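Local coordinates for betaine aldehyde dehydrogenase (Staphylococcus aureus subsp. aureus COL, PDB 4QTO), which catalyses the NAD-dependent oxidation of betaine aldehyde to glycine betaine, as expected of a tetrameric enzyme of the aldehyde dehydrogenase family, at residues 170-178 and 244-255; 473-481 and 489-497. All coordinates share one frame; numbering follows the deposited sequence.

Interaction 1: residues 170-178 and 244-255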
ATOM      1  N   PRO A 170      -6.429 -17.433   0.432  1.00  9.77           N
ATOM      2  CA  PRO A 170      -7.654 -17.445   1.269  1.00  8.69           C
ATOM      3  C   PRO A 170      -7.316 -18.114   2.611  1.00  8.16           C
ATOM      4  O   PRO A 170      -6.602 -19.125   2.657  1.00  9.89           O
ATOM      5  CB  PRO A 170      -8.647 -18.278   0.468  1.00 10.37           C
ATOM      6  CG  PRO A 170      -7.839 -18.959  -0.587  1.00 11.09           C
ATOM      7  CD  PRO A 170      -6.619 -18.156  -0.843  1.00 13.29           C
ATOM      8  N   VAL A 171      -7.913 -17.611   3.676  1.00  8.39           N
ATOM      9  CA  VAL A 171      -7.640 -18.138   5.037  1.00  9.02           C
ATOM     10  C   VAL A 171      -8.018 -19.613   5.144  1.00  9.18           C
ATOM     11  O   VAL A 171      -7.368 -20.376   5.863  1.00 10.74           O
ATOM     12  CB  VAL A 171      -8.264 -17.224   6.121  1.00  9.07           C
ATOM     13  CG1 VAL A 171      -9.777 -17.298   6.115  1.00  9.27           C
ATOM     14  CG2 VAL A 171      -7.706 -17.543   7.504  1.00 10.25           C
ATOM     15  N   GLY A 172      -9.085 -20.022   4.451  1.00  9.30           N
ATOM     16  CA  GLY A 172      -9.498 -21.400   4.379  1.00  9.88           C
ATOM     17  C   GLY A 172     -10.992 -21.530   4.551  1.00 10.29           C
ATOM     18  O   GLY A 172     -11.763 -20.934   3.813  1.00 10.59           O
ATOM     19  N   VAL A 173     -11.375 -22.350   5.511  1.00  9.52           N
ATOM     20  CA  VAL A 173     -12.757 -22.606   5.836  1.00  9.12           C
ATOM     21  C   VAL A 173     -13.179 -21.612   6.915  1.00  9.84           C
ATOM     22  O   VAL A 173     -12.516 -21.508   7.968  1.00  9.86           O
ATOM     23  CB  VAL A 173     -12.914 -24.041   6.351  1.00 10.62           C
ATOM     24  CG1 VAL A 173     -14.306 -24.266   6.935  1.00 10.68           C
ATOM     25  CG2 VAL A 173     -12.630 -25.048   5.260  1.00 11.79           C
ATOM     26  N   VAL A 174     -14.289 -20.910   6.682  0.50  9.36           N
ATOM     27  CA  VAL A 174     -14.749 -19.913   7.626  0.50 10.36           C
ATOM     28  C   VAL A 174     -16.174 -20.191   8.082  0.50 10.00           C
ATOM     29  O   VAL A 174     -17.019 -20.575   7.261  0.50 10.96           O
ATOM     30  CB  VAL A 174     -14.747 -18.501   7.008  0.50 11.06           C
ATOM     31  CG1 VAL A 174     -15.122 -17.464   8.069  0.50 12.84           C
ATOM     32  CG2 VAL A 174     -13.389 -18.190   6.389  0.50 11.98           C
ATOM     33  N   THR A 175     -16.427 -20.010   9.374  1.00  9.41           N
ATOM     34  CA  THR A 175     -17.782 -20.118   9.926  1.00  9.21           C
ATOM     35  C   THR A 175     -18.219 -18.676  10.225  1.00  9.14           C
ATOM     36  O   THR A 175     -17.432 -17.827  10.686  1.00  9.82           O
ATOM     37  CB  THR A 175     -17.914 -21.052  11.105  1.00 10.60           C
ATOM     38  OG1 THR A 175     -17.024 -20.648  12.124  1.00 10.94           O
ATOM     39  CG2 THR A 175     -17.635 -22.487  10.666  1.00 10.46           C
ATOM     40  N   GLN A 176     -19.487 -18.395   9.949  1.00  8.81           N
ATOM     41  CA  GLN A 176     -20.010 -17.044   9.987  1.00  8.55           C
ATOM     42  C   GLN A 176     -21.351 -17.075  10.710  1.00  9.03           C
ATOM     43  O   GLN A 176     -22.257 -17.790  10.280  1.00 11.00           O
ATOM     44  CB  GLN A 176     -20.156 -16.502   8.567  1.00  9.20           C
ATOM     45  CG  GLN A 176     -18.827 -16.451   7.809  1.00  8.89           C
ATOM     46  CD  GLN A 176     -18.953 -16.076   6.353  1.00  9.61           C
ATOM     47  OE1 GLN A 176     -19.910 -16.427   5.683  1.00 11.05           O
ATOM     48  NE2 GLN A 176     -17.946 -15.368   5.858  1.00  9.83           N
ATOM     49  N   ILE A 177     -21.471 -16.299  11.774  1.00  9.25           N
ATOM     50  CA  ILE A 177     -22.689 -16.297  12.638  1.00  9.82           C
ATOM     51  C   ILE A 177     -23.159 -14.859  12.725  1.00  9.74           C
ATOM     52  O   ILE A 177     -22.407 -13.973  13.132  1.00  9.95           O
ATOM     53  CB  ILE A 177     -22.376 -16.880  14.024  1.00 12.41           C
ATOM     54  CG1 ILE A 177     -21.921 -18.338  13.877  1.00 14.97           C
ATOM     55  CG2 ILE A 177     -23.578 -16.751  14.924  1.00 13.15           C
ATOM     56  CD1 ILE A 177     -21.318 -18.925  15.144  1.00 17.20           C
ATOM     57  N   THR A 178     -24.386 -14.611  12.252  1.00 10.15           N
ATOM     58  CA  THR A 178     -24.926 -13.275  12.137  1.00 10.49           C
ATOM     59  C   THR A 178     -26.077 -12.989  13.110  1.00 11.25           C
ATOM     60  O   THR A 178     -26.717 -13.918  13.636  1.00 11.12           O
ATOM     61  CB  THR A 178     -25.383 -13.029  10.684  1.00 10.81           C
ATOM     62  OG1 THR A 178     -26.181 -14.141  10.272  1.00 12.79           O
ATOM     63  CG2 THR A 178     -24.198 -12.959   9.754  1.00 11.60           C
ATOM     64  N   MET A 244     -19.673 -24.940  15.264  0.50 12.25           N
ATOM     65  CA  MET A 244     -19.216 -23.899  14.350  0.50 11.39           C
ATOM     66  C   MET A 244     -18.007 -23.132  14.850  0.50 12.02           C
ATOM     67  O   MET A 244     -17.181 -22.694  14.049  0.50 12.37           O
ATOM     68  CB  MET A 244     -20.348 -22.948  14.007  0.50 10.19           C
ATOM     69  CG  MET A 244     -21.428 -23.666  13.213  0.50  9.34           C
ATOM     70  SD  MET A 244     -22.743 -22.551  12.679  0.50  8.19           S
ATOM     71  CE  MET A 244     -21.809 -21.586  11.455  0.50  8.48           C
ATOM     72  N   SER A 245     -17.873 -23.004  16.166  1.00 12.86           N
ATOM     73  CA  SER A 245     -16.724 -22.274  16.707  1.00 13.33           C
ATOM     74  C   SER A 245     -15.583 -23.182  17.138  1.00 15.15           C
ATOM     75  O   SER A 245     -14.446 -22.716  17.258  1.00 20.20           O
ATOM     76  CB  SER A 245     -17.129 -21.405  17.881  1.00 14.48           C
ATOM     77  OG  SER A 245     -17.765 -22.174  18.885  1.00 14.44           O
ATOM     78  N   GLY A 246     -15.855 -24.453  17.366  1.00 13.41           N
ATOM     79  CA  GLY A 246     -14.862 -25.359  17.925  1.00 14.46           C
ATOM     80  C   GLY A 246     -14.338 -26.481  17.063  1.00 14.87           C
ATOM     81  O   GLY A 246     -13.579 -27.314  17.554  1.00 17.95           O
ATOM     82  N   HIS A 247     -14.759 -26.546  15.801  1.00 13.81           N
ATOM     83  CA  HIS A 247     -14.344 -27.636  14.931  1.00 13.21           C
ATOM     84  C   HIS A 247     -12.909 -27.443  14.442  1.00 12.67           C
ATOM     85  O   HIS A 247     -12.487 -26.312  14.090  1.00 12.29           O
ATOM     86  CB  HIS A 247     -15.289 -27.761  13.741  1.00 14.04           C
ATOM     87  CG  HIS A 247     -15.241 -29.095  13.087  1.00 14.91           C
ATOM     88  ND1 HIS A 247     -14.240 -29.447  12.214  1.00 13.91           N
ATOM     89  CD2 HIS A 247     -16.022 -30.188  13.227  1.00 15.99           C
ATOM     90  CE1 HIS A 247     -14.425 -30.690  11.817  1.00 17.59           C
ATOM     91  NE2 HIS A 247     -15.511 -31.161  12.411  1.00 17.02           N
ATOM     92  N   LYS A 248     -12.154 -28.531  14.382  1.00 14.65           N
ATOM     93  CA  LYS A 248     -10.758 -28.455  13.988  1.00 14.70           C
ATOM     94  C   LYS A 248     -10.504 -28.052  12.542  1.00 14.11           C
ATOM     95  O   LYS A 248      -9.418 -27.581  12.213  1.00 14.70           O
ATOM     96  CB  LYS A 248     -10.033 -29.788  14.267  1.00 19.13           C
ATOM     97  CG  LYS A 248     -10.455 -30.925  13.377  1.00 23.19           C
ATOM     98  CD  LYS A 248      -9.604 -32.171  13.686  1.00 31.28           C
ATOM     99  CE  LYS A 248      -9.671 -33.146  12.523  1.00 43.06           C
ATOM    100  NZ  LYS A 248      -8.900 -34.405  12.746  1.00 52.70           N
ATOM    101  N   GLU A 249     -11.508 -28.222  11.686  1.00 12.15           N
ATOM    102  CA  GLU A 249     -11.346 -27.884  10.252  1.00 11.70           C
ATOM    103  C   GLU A 249     -11.672 -26.438   9.917  1.00 11.89           C
ATOM    104  O   GLU A 249     -11.598 -26.049   8.741  1.00 13.18           O
ATOM    105  CB  GLU A 249     -12.177 -28.808   9.360  1.00 13.18           C
ATOM    106  CG  GLU A 249     -11.721 -30.248   9.423  1.00 14.93           C
ATOM    107  CD  GLU A 249     -10.280 -30.453   8.986  1.00 17.12           C
ATOM    108  OE1 GLU A 249      -9.723 -29.656   8.195  1.00 15.24           O
ATOM    109  OE2 GLU A 249      -9.701 -31.474   9.417  1.00 23.33           O
ATOM    110  N   VAL A 250     -11.996 -25.628  10.909  1.00 10.79           N
ATOM    111  CA  VAL A 250     -12.299 -24.212  10.693  1.00 10.73           C
ATOM    112  C   VAL A 250     -11.030 -23.366  10.882  1.00 10.31           C
ATOM    113  O   VAL A 250     -10.295 -23.580  11.846  1.00 10.67           O
ATOM    114  CB  VAL A 250     -13.389 -23.736  11.658  1.00 11.04           C
ATOM    115  CG1 VAL A 250     -13.654 -22.241  11.518  1.00 10.44           C
ATOM    116  CG2 VAL A 250     -14.677 -24.507  11.413  1.00 12.23           C
ATOM    117  N   ASP A 251     -10.786 -22.421   9.962  1.00  9.81           N
ATOM    118  CA  ASP A 251      -9.625 -21.517  10.026  1.00  9.62           C
ATOM    119  C   ASP A 251      -9.948 -20.120  10.589  1.00  8.93           C
ATOM    120  O   ASP A 251      -9.062 -19.441  11.087  1.00  9.18           O
ATOM    121  CB  ASP A 251      -8.996 -21.398   8.646  1.00  9.52           C
ATOM    122  CG  ASP A 251      -8.465 -22.729   8.145  1.00 11.10           C
ATOM    123  OD1 ASP A 251      -7.548 -23.321   8.789  1.00 12.46           O
ATOM    124  OD2 ASP A 251      -9.026 -23.238   7.132  1.00 11.45           O
ATOM    125  N   LEU A 252     -11.218 -19.700  10.488  1.00  9.05           N
ATOM    126  CA  LEU A 252     -11.667 -18.412  11.021  1.00  8.77           C
ATOM    127  C   LEU A 252     -13.115 -18.548  11.451  1.00  9.18           C
ATOM    128  O   LEU A 252     -13.942 -19.072  10.695  1.00  8.51           O
ATOM    129  CB  LEU A 252     -11.595 -17.312   9.947  1.00  9.55           C
ATOM    130  CG  LEU A 252     -12.247 -15.954  10.271  1.00  9.94           C
ATOM    131  CD1 LEU A 252     -11.488 -15.212  11.341  1.00 10.51           C
ATOM    132  CD2 LEU A 252     -12.378 -15.111   9.015  1.00 10.99           C
ATOM    133  N   VAL A 253     -13.402 -18.064  12.653  1.00  8.89           N
ATOM    134  CA  VAL A 253     -14.773 -17.962  13.164  1.00 10.12           C
ATOM    135  C   VAL A 253     -15.081 -16.460  13.194  1.00 10.46           C
ATOM    136  O   VAL A 253     -14.368 -15.682  13.845  1.00  9.98           O
ATOM    137  CB  VAL A 253     -14.900 -18.517  14.590  1.00 11.71           C
ATOM    138  CG1 VAL A 253     -16.348 -18.342  15.077  1.00 14.05           C
ATOM    139  CG2 VAL A 253     -14.459 -19.947  14.625  1.00 14.07           C
ATOM    140  N   SER A 254     -16.113 -16.037  12.469  1.00 10.89           N
ATOM    141  CA  SER A 254     -16.535 -14.637  12.397  1.00 10.33           C
ATOM    142  C   SER A 254     -17.940 -14.532  13.019  1.00 11.95           C
ATOM    143  O   SER A 254     -18.885 -15.049  12.437  1.00 13.81           O
ATOM    144  CB  SER A 254     -16.538 -14.113  10.969  1.00 12.19           C
ATOM    145  OG  SER A 254     -16.941 -12.749  10.951  1.00 12.73           O
ATOM    146  N   PHE A 255     -18.059 -13.832  14.135  1.00 10.80           N
ATOM    147  CA  PHE A 255     -19.323 -13.753  14.893  1.00 11.51           C
ATOM    148  C   PHE A 255     -19.699 -12.311  15.169  1.00 11.81           C
ATOM    149  O   PHE A 255     -18.853 -11.516  15.568  1.00 11.66           O
ATOM    150  CB  PHE A 255     -19.159 -14.492  16.209  1.00 11.82           C
ATOM    151  CG  PHE A 255     -20.283 -14.275  17.175  1.00 12.00           C
ATOM    152  CD1 PHE A 255     -21.429 -15.058  17.129  1.00 13.60           C
ATOM    153  CD2 PHE A 255     -20.207 -13.270  18.125  1.00 12.65           C
ATOM    154  CE1 PHE A 255     -22.460 -14.842  18.014  1.00 13.67           C
ATOM    155  CE2 PHE A 255     -21.232 -13.072  19.028  1.00 13.08           C
ATOM    156  CZ  PHE A 255     -22.360 -13.853  18.967  1.00 15.24           C
TER
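Val171 meets Asp251 and Leu252 where the two segments first converge: its carbonyl O lies against Asp251 CB, and its CG1 reaches Leu252 CB. Gly172 passes close beside Asp251 OD2 (CA to OD2 3.3 Å); a CB here would fall almost on OD2, and the backbone angles themselves call for glycine. Val173 is then gripped from both ends. Its N-H points to the anti lone pair of Asp251 OD2 (3.0 Å, N-H...O 164°), while its carbonyl O takes Asp251 N at 2.8 Å and, more weakly, Leu252 N; its CB rests on Glu249 O. From Val174 onward the pairing is that of parallel strands, 173-177 beside 252-255, 15° apart in direction. Val174 and Leu252 run alongside each other on one face of the sheet. Thr175 bonds through N to Leu252 O and through O to Ser254 N. Its hydroxyl, placed between backbone N and carbonyl carbon (chi1 57°), leaves the sheet and gives its proton to Met244 O in the last turn of helix 237-246 (OG1 to O 2.8 Å), approaching from above the carbonyl plane; the methyl CG2 turns to Val250 CG2. Gln176 sends its amide to Tyr500 OH. Ile177 N closes the ladder on Ser254 O (2.9 Å), and its CG2 touches the edge of the Phe255 ring at CD1 (3.5 Å). Strands 162-177 and 252-256 are thus neighbours in the Rossmann-like sheet of the NAD-binding domain, and helix 237-246 leads through the His247-Val250 type I turn into the second. Arg80 forms salt bridges with both Asp251 OD2 and Glu249 OE1, so Asp251 OD2 joins a backbone N-H to a cation, which would probably stabilise its negative charge.

Interaction 2: residues 473-481 and 489-497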
ATOM      1  N   PRO A 473     -23.310   6.870   9.783  1.00 11.21           N
ATOM      2  CA  PRO A 473     -22.713   6.389   8.527  1.00 13.80           C
ATOM      3  C   PRO A 473     -21.670   5.295   8.597  1.00 13.07           C
ATOM      4  O   PRO A 473     -20.742   5.342   9.390  1.00 12.58           O
ATOM      5  CB  PRO A 473     -22.035   7.651   7.964  1.00 15.63           C
ATOM      6  CG  PRO A 473     -22.781   8.779   8.504  1.00 15.38           C
ATOM      7  CD  PRO A 473     -23.318   8.342   9.852  1.00 12.48           C
ATOM      8  N   TYR A 474     -21.847   4.286   7.743  0.50 12.79           N
ATOM      9  CA  TYR A 474     -20.858   3.216   7.550  0.50 12.61           C
ATOM     10  C   TYR A 474     -20.951   2.886   6.057  0.50 13.38           C
ATOM     11  O   TYR A 474     -21.985   3.163   5.408  0.50 13.18           O
ATOM     12  CB  TYR A 474     -21.093   1.971   8.409  0.50 14.11           C
ATOM     13  CG  TYR A 474     -22.511   1.427   8.402  0.50 14.65           C
ATOM     14  CD1 TYR A 474     -23.058   0.785   7.293  0.50 14.53           C
ATOM     15  CD2 TYR A 474     -23.318   1.589   9.524  0.50 18.40           C
ATOM     16  CE1 TYR A 474     -24.377   0.337   7.302  0.50 17.21           C
ATOM     17  CE2 TYR A 474     -24.622   1.131   9.548  0.50 18.64           C
ATOM     18  CZ  TYR A 474     -25.145   0.506   8.437  0.50 19.38           C
ATOM     19  OH  TYR A 474     -26.454   0.068   8.448  0.50 23.89           O
ATOM     20  N   PHE A 475     -19.871   2.357   5.496  1.00 11.01           N
ATOM     21  CA  PHE A 475     -19.871   2.003   4.089  1.00 10.16           C
ATOM     22  C   PHE A 475     -18.718   1.049   3.788  1.00  8.65           C
ATOM     23  O   PHE A 475     -17.715   1.010   4.511  1.00  8.80           O
ATOM     24  CB  PHE A 475     -19.856   3.238   3.142  1.00  9.90           C
ATOM     25  CG  PHE A 475     -18.948   4.348   3.575  1.00  9.76           C
ATOM     26  CD1 PHE A 475     -17.582   4.269   3.447  1.00  9.93           C
ATOM     27  CD2 PHE A 475     -19.479   5.516   4.108  1.00 11.14           C
ATOM     28  CE1 PHE A 475     -16.760   5.300   3.853  1.00 10.95           C
ATOM     29  CE2 PHE A 475     -18.659   6.543   4.513  1.00 11.82           C
ATOM     30  CZ  PHE A 475     -17.295   6.462   4.361  1.00 11.02           C
ATOM     31  N   ALA A 476     -18.879   0.295   2.692  1.00  8.57           N
ATOM     32  CA  ALA A 476     -17.946  -0.766   2.341  1.00  8.13           C
ATOM     33  C   ALA A 476     -16.509  -0.310   2.156  1.00  8.55           C
ATOM     34  O   ALA A 476     -15.584  -1.076   2.382  1.00  8.40           O
ATOM     35  CB  ALA A 476     -18.429  -1.467   1.090  1.00  9.35           C
ATOM     36  N   GLN A 477     -16.328   0.962   1.808  1.00  8.78           N
ATOM     37  CA  GLN A 477     -14.980   1.477   1.586  1.00  9.54           C
ATOM     38  C   GLN A 477     -14.117   1.653   2.850  1.00  9.27           C
ATOM     39  O   GLN A 477     -12.889   1.746   2.714  1.00  9.40           O
ATOM     40  CB  GLN A 477     -15.048   2.808   0.843  1.00 10.28           C
ATOM     41  CG  GLN A 477     -15.570   2.727  -0.612  1.00 10.55           C
ATOM     42  CD  GLN A 477     -17.095   2.587  -0.784  1.00 11.15           C
ATOM     43  OE1 GLN A 477     -17.889   2.647   0.168  1.00  9.85           O
ATOM     44  NE2 GLN A 477     -17.510   2.405  -2.038  1.00 11.76           N
ATOM     45  N   ALA A 478     -14.731   1.660   4.025  1.00  8.12           N
ATOM     46  CA  ALA A 478     -13.987   1.929   5.284  1.00  8.05           C
ATOM     47  C   ALA A 478     -14.229   0.839   6.310  1.00  8.22           C
ATOM     48  O   ALA A 478     -15.361   0.386   6.474  1.00  8.50           O
ATOM     49  CB  ALA A 478     -14.440   3.273   5.849  1.00  8.74           C
ATOM     50  N   PRO A 479     -13.199   0.447   7.065  1.00  8.67           N
ATOM     51  CA  PRO A 479     -13.328  -0.614   8.068  1.00  8.71           C
ATOM     52  C   PRO A 479     -14.147  -0.203   9.265  1.00  8.46           C
ATOM     53  O   PRO A 479     -14.135   0.971   9.667  1.00  7.76           O
ATOM     54  CB  PRO A 479     -11.895  -0.874   8.488  1.00  9.43           C
ATOM     55  CG  PRO A 479     -11.215   0.454   8.291  1.00  9.45           C
ATOM     56  CD  PRO A 479     -11.822   0.968   6.986  1.00  9.07           C
ATOM     57  N   TRP A 480     -14.880  -1.172   9.792  1.00  7.76           N
ATOM     58  CA  TRP A 480     -15.795  -1.008  10.923  1.00  8.45           C
ATOM     59  C   TRP A 480     -15.499  -2.065  11.974  1.00  9.22           C
ATOM     60  O   TRP A 480     -15.378  -3.257  11.638  1.00  8.67           O
ATOM     61  CB  TRP A 480     -17.202  -1.218  10.403  1.00  8.87           C
ATOM     62  CG  TRP A 480     -18.285  -1.194  11.431  1.00  8.89           C
ATOM     63  CD1 TRP A 480     -18.741  -2.240  12.182  1.00 11.21           C
ATOM     64  CD2 TRP A 480     -18.999  -0.035  11.875  1.00  9.87           C
ATOM     65  NE1 TRP A 480     -19.705  -1.806  13.046  1.00 10.54           N
ATOM     66  CE2 TRP A 480     -19.894  -0.457  12.874  1.00 10.58           C
ATOM     67  CE3 TRP A 480     -18.983   1.316  11.502  1.00 10.14           C
ATOM     68  CZ2 TRP A 480     -20.755   0.430  13.518  1.00 12.33           C
ATOM     69  CZ3 TRP A 480     -19.839   2.188  12.116  1.00 11.89           C
ATOM     70  CH2 TRP A 480     -20.726   1.745  13.127  1.00 11.93           C
ATOM     71  N   GLY A 481     -15.396  -1.659  13.231  1.00  8.86           N
ATOM     72  CA  GLY A 481     -15.141  -2.618  14.295  1.00  8.91           C
ATOM     73  C   GLY A 481     -14.798  -1.939  15.590  1.00  8.89           C
ATOM     74  O   GLY A 481     -14.705  -0.712  15.651  1.00  9.48           O
ATOM     75  N   GLY A 489     -10.854  -7.380  15.457  1.00  7.96           N
ATOM     76  CA  GLY A 489     -10.804  -7.313  14.005  1.00  8.53           C
ATOM     77  C   GLY A 489     -11.708  -6.251  13.394  1.00  8.31           C
ATOM     78  O   GLY A 489     -12.300  -5.418  14.073  1.00  8.51           O
ATOM     79  N   ARG A 490     -11.783  -6.303  12.059  1.00  9.16           N
ATOM     80  CA  ARG A 490     -12.584  -5.354  11.344  1.00  8.59           C
ATOM     81  C   ARG A 490     -13.366  -6.044  10.217  1.00  9.27           C
ATOM     82  O   ARG A 490     -12.932  -7.052   9.669  1.00 11.98           O
ATOM     83  CB  ARG A 490     -11.717  -4.258  10.675  1.00  8.90           C
ATOM     84  CG  ARG A 490     -11.053  -3.273  11.613  1.00  8.84           C
ATOM     85  CD  ARG A 490     -12.057  -2.381  12.284  1.00  9.10           C
ATOM     86  NE  ARG A 490     -11.499  -1.375  13.174  1.00  9.10           N
ATOM     87  CZ  ARG A 490     -11.160  -1.617  14.451  1.00  9.68           C
ATOM     88  NH1 ARG A 490     -11.297  -2.841  14.973  1.00  9.49           N
ATOM     89  NH2 ARG A 490     -10.704  -0.650  15.207  1.00  9.33           N
ATOM     90  N   GLU A 491     -14.510  -5.466   9.906  1.00  8.33           N
ATOM     91  CA  GLU A 491     -15.290  -5.816   8.733  1.00  8.65           C
ATOM     92  C   GLU A 491     -15.331  -4.602   7.826  1.00  8.23           C
ATOM     93  O   GLU A 491     -15.159  -3.455   8.286  1.00  9.32           O
ATOM     94  CB  GLU A 491     -16.664  -6.303   9.094  1.00 10.17           C
ATOM     95  CG  GLU A 491     -16.562  -7.671   9.771  1.00 12.06           C
ATOM     96  CD  GLU A 491     -17.899  -8.371   9.980  1.00 14.91           C
ATOM     97  OE1 GLU A 491     -18.898  -7.717  10.242  1.00 17.95           O
ATOM     98  OE2 GLU A 491     -17.919  -9.595   9.894  1.00 17.13           O
ATOM     99  N   LEU A 492     -15.572  -4.847   6.552  1.00  8.95           N
ATOM    100  CA  LEU A 492     -15.567  -3.811   5.489  1.00  8.65           C
ATOM    101  C   LEU A 492     -14.144  -3.266   5.204  1.00  8.64           C
ATOM    102  O   LEU A 492     -13.193  -3.442   5.968  1.00  8.50           O
ATOM    103  CB  LEU A 492     -16.536  -2.642   5.766  1.00  9.54           C
ATOM    104  CG  LEU A 492     -17.972  -3.075   6.075  1.00  9.94           C
ATOM    105  CD1 LEU A 492     -18.821  -1.842   6.320  1.00 11.36           C
ATOM    106  CD2 LEU A 492     -18.550  -3.963   4.979  1.00 11.90           C
ATOM    107  N   GLY A 493     -14.034  -2.625   4.043  1.00  9.42           N
ATOM    108  CA  GLY A 493     -12.766  -2.074   3.587  1.00  9.42           C
ATOM    109  C   GLY A 493     -11.710  -3.113   3.298  1.00  9.73           C
ATOM    110  O   GLY A 493     -11.953  -4.323   3.290  1.00  9.32           O
ATOM    111  N   LYS A 494     -10.497  -2.626   3.014  1.00 11.54           N
ATOM    112  CA  LYS A 494      -9.404  -3.527   2.737  1.00 11.83           C
ATOM    113  C   LYS A 494      -9.050  -4.366   3.947  1.00 10.92           C
ATOM    114  O   LYS A 494      -8.740  -5.554   3.809  1.00 12.84           O
ATOM    115  CB  LYS A 494      -8.201  -2.729   2.213  1.00 14.41           C
ATOM    116  CG  LYS A 494      -8.484  -2.091   0.851  1.00 17.97           C
ATOM    117  CD  LYS A 494      -7.296  -1.333   0.309  1.00 23.83           C
ATOM    118  CE  LYS A 494      -7.670  -0.663  -1.015  1.00 27.76           C
ATOM    119  NZ  LYS A 494      -6.493   0.002  -1.672  1.00 39.88           N
ATOM    120  N   GLU A 495      -9.158  -3.787   5.147  1.00  9.99           N
ATOM    121  CA  GLU A 495      -8.888  -4.514   6.362  1.00 11.28           C
ATOM    122  C   GLU A 495      -9.903  -5.659   6.557  1.00 10.35           C
ATOM    123  O   GLU A 495      -9.570  -6.739   7.048  1.00 11.79           O
ATOM    124  CB  GLU A 495      -8.867  -3.529   7.546  1.00 14.85           C
ATOM    125  CG  GLU A 495      -8.186  -4.012   8.795  1.00 19.70           C
ATOM    126  CD  GLU A 495      -7.919  -2.892   9.815  1.00 19.46           C
ATOM    127  OE1 GLU A 495      -7.616  -3.233  10.971  1.00 22.97           O
ATOM    128  OE2 GLU A 495      -8.014  -1.708   9.436  1.00 24.57           O
ATOM    129  N   GLY A 496     -11.147  -5.440   6.184  1.00 10.53           N
ATOM    130  CA  GLY A 496     -12.164  -6.480   6.263  1.00 10.75           C
ATOM    131  C   GLY A 496     -11.806  -7.656   5.366  1.00 11.85           C
ATOM    132  O   GLY A 496     -11.993  -8.830   5.725  1.00 12.04           O
ATOM    133  N   LEU A 497     -11.344  -7.362   4.164  1.00 10.45           N
ATOM    134  CA  LEU A 497     -10.926  -8.415   3.224  1.00 10.23           C
ATOM    135  C   LEU A 497      -9.766  -9.229   3.844  1.00 11.63           C
ATOM    136  O   LEU A 497      -9.710 -10.444   3.704  1.00  9.31           O
ATOM    137  CB  LEU A 497     -10.436  -7.800   1.892  1.00 11.50           C
ATOM    138  CG  LEU A 497     -10.111  -8.831   0.811  1.00 11.74           C
ATOM    139  CD1 LEU A 497     -11.353  -9.145   0.020  1.00 13.16           C
ATOM    140  CD2 LEU A 497      -9.035  -8.308  -0.129  1.00 14.27           C
TER
HETATM  141  O   HOH W   1     -10.391   0.332   3.235  1.00 14.02           O
HETATM  142  O   HOH W   2     -12.333   1.125  11.957  1.00  9.71           O
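Leu492 enters the bend at 475-478 with CB 3.3 Å from Ala478 O and CD1 against Phe475 O, so its branched end is packed on backbone rather than on rings of that segment. Phe475 to Ala478 form a type I turn, and Ala476 O accepts Gly493 N (2.7 Å), tilted from the carbonyl plane, with a bent N-H...O angle of 135°. Beyond the turn the chains run antiparallel for one bridge: Trp480 N gives to Glu491 O (2.7 Å), and Glu491 N returns a nearly straight bond to Trp480 O (174°). Pro479 CA also lies close to Glu491 O. This isolated antiparallel bridge, with the bond from the turn to Gly493 at the lead-in of helix 493-498, folds the chain back on itself where the second and third subunits of the tetramer also meet it. The indole of Trp480 leads away from the contact to Glu279, while the carboxylate of Glu491 makes a salt bridge with Lys190. Arg490 folds back along the chain, bent at chi2 (-68°), laying CD on Trp480 C and one guanidinium face over Gly481 C; NH1 holds Gly489 O, and NH2 reaches Ser503 O of the second subunit. Packing is looser at Glu495, whose OE2 stands 4.0 Å from Pro479 CG and is hydrogen-bonded to Ser503 OG of the second subunit, and at the edge by Gln477 and Lys494. There a water gives to Gln477 O and accepts from Lys494 N (3.0 Å); another accepts from Arg490 NE (2.9 Å) near Pro479 O.

How the interactions relate
The centres of interaction 1 and interaction 2 lie 19 Å apart, yet they touch through Ser254 OG and Glu491 OE2, 3.5 Å from each other in packing contact. Lys190 of helix 183-197 ties them together: its NZ is hydrogen-bonded to Ser254 OG and forms a salt bridge with Glu491 OE2. A PEG molecule bound in the active site lies about 7 Å from the Phe255 side chain but about 12 Å from that of Glu491, so interaction 1 comes nearer to it. Their outer sides differ: 170-178/244-255 belongs to the core of one subunit's sheet, whereas 473-481/489-497 also meets two neighbouring subunits.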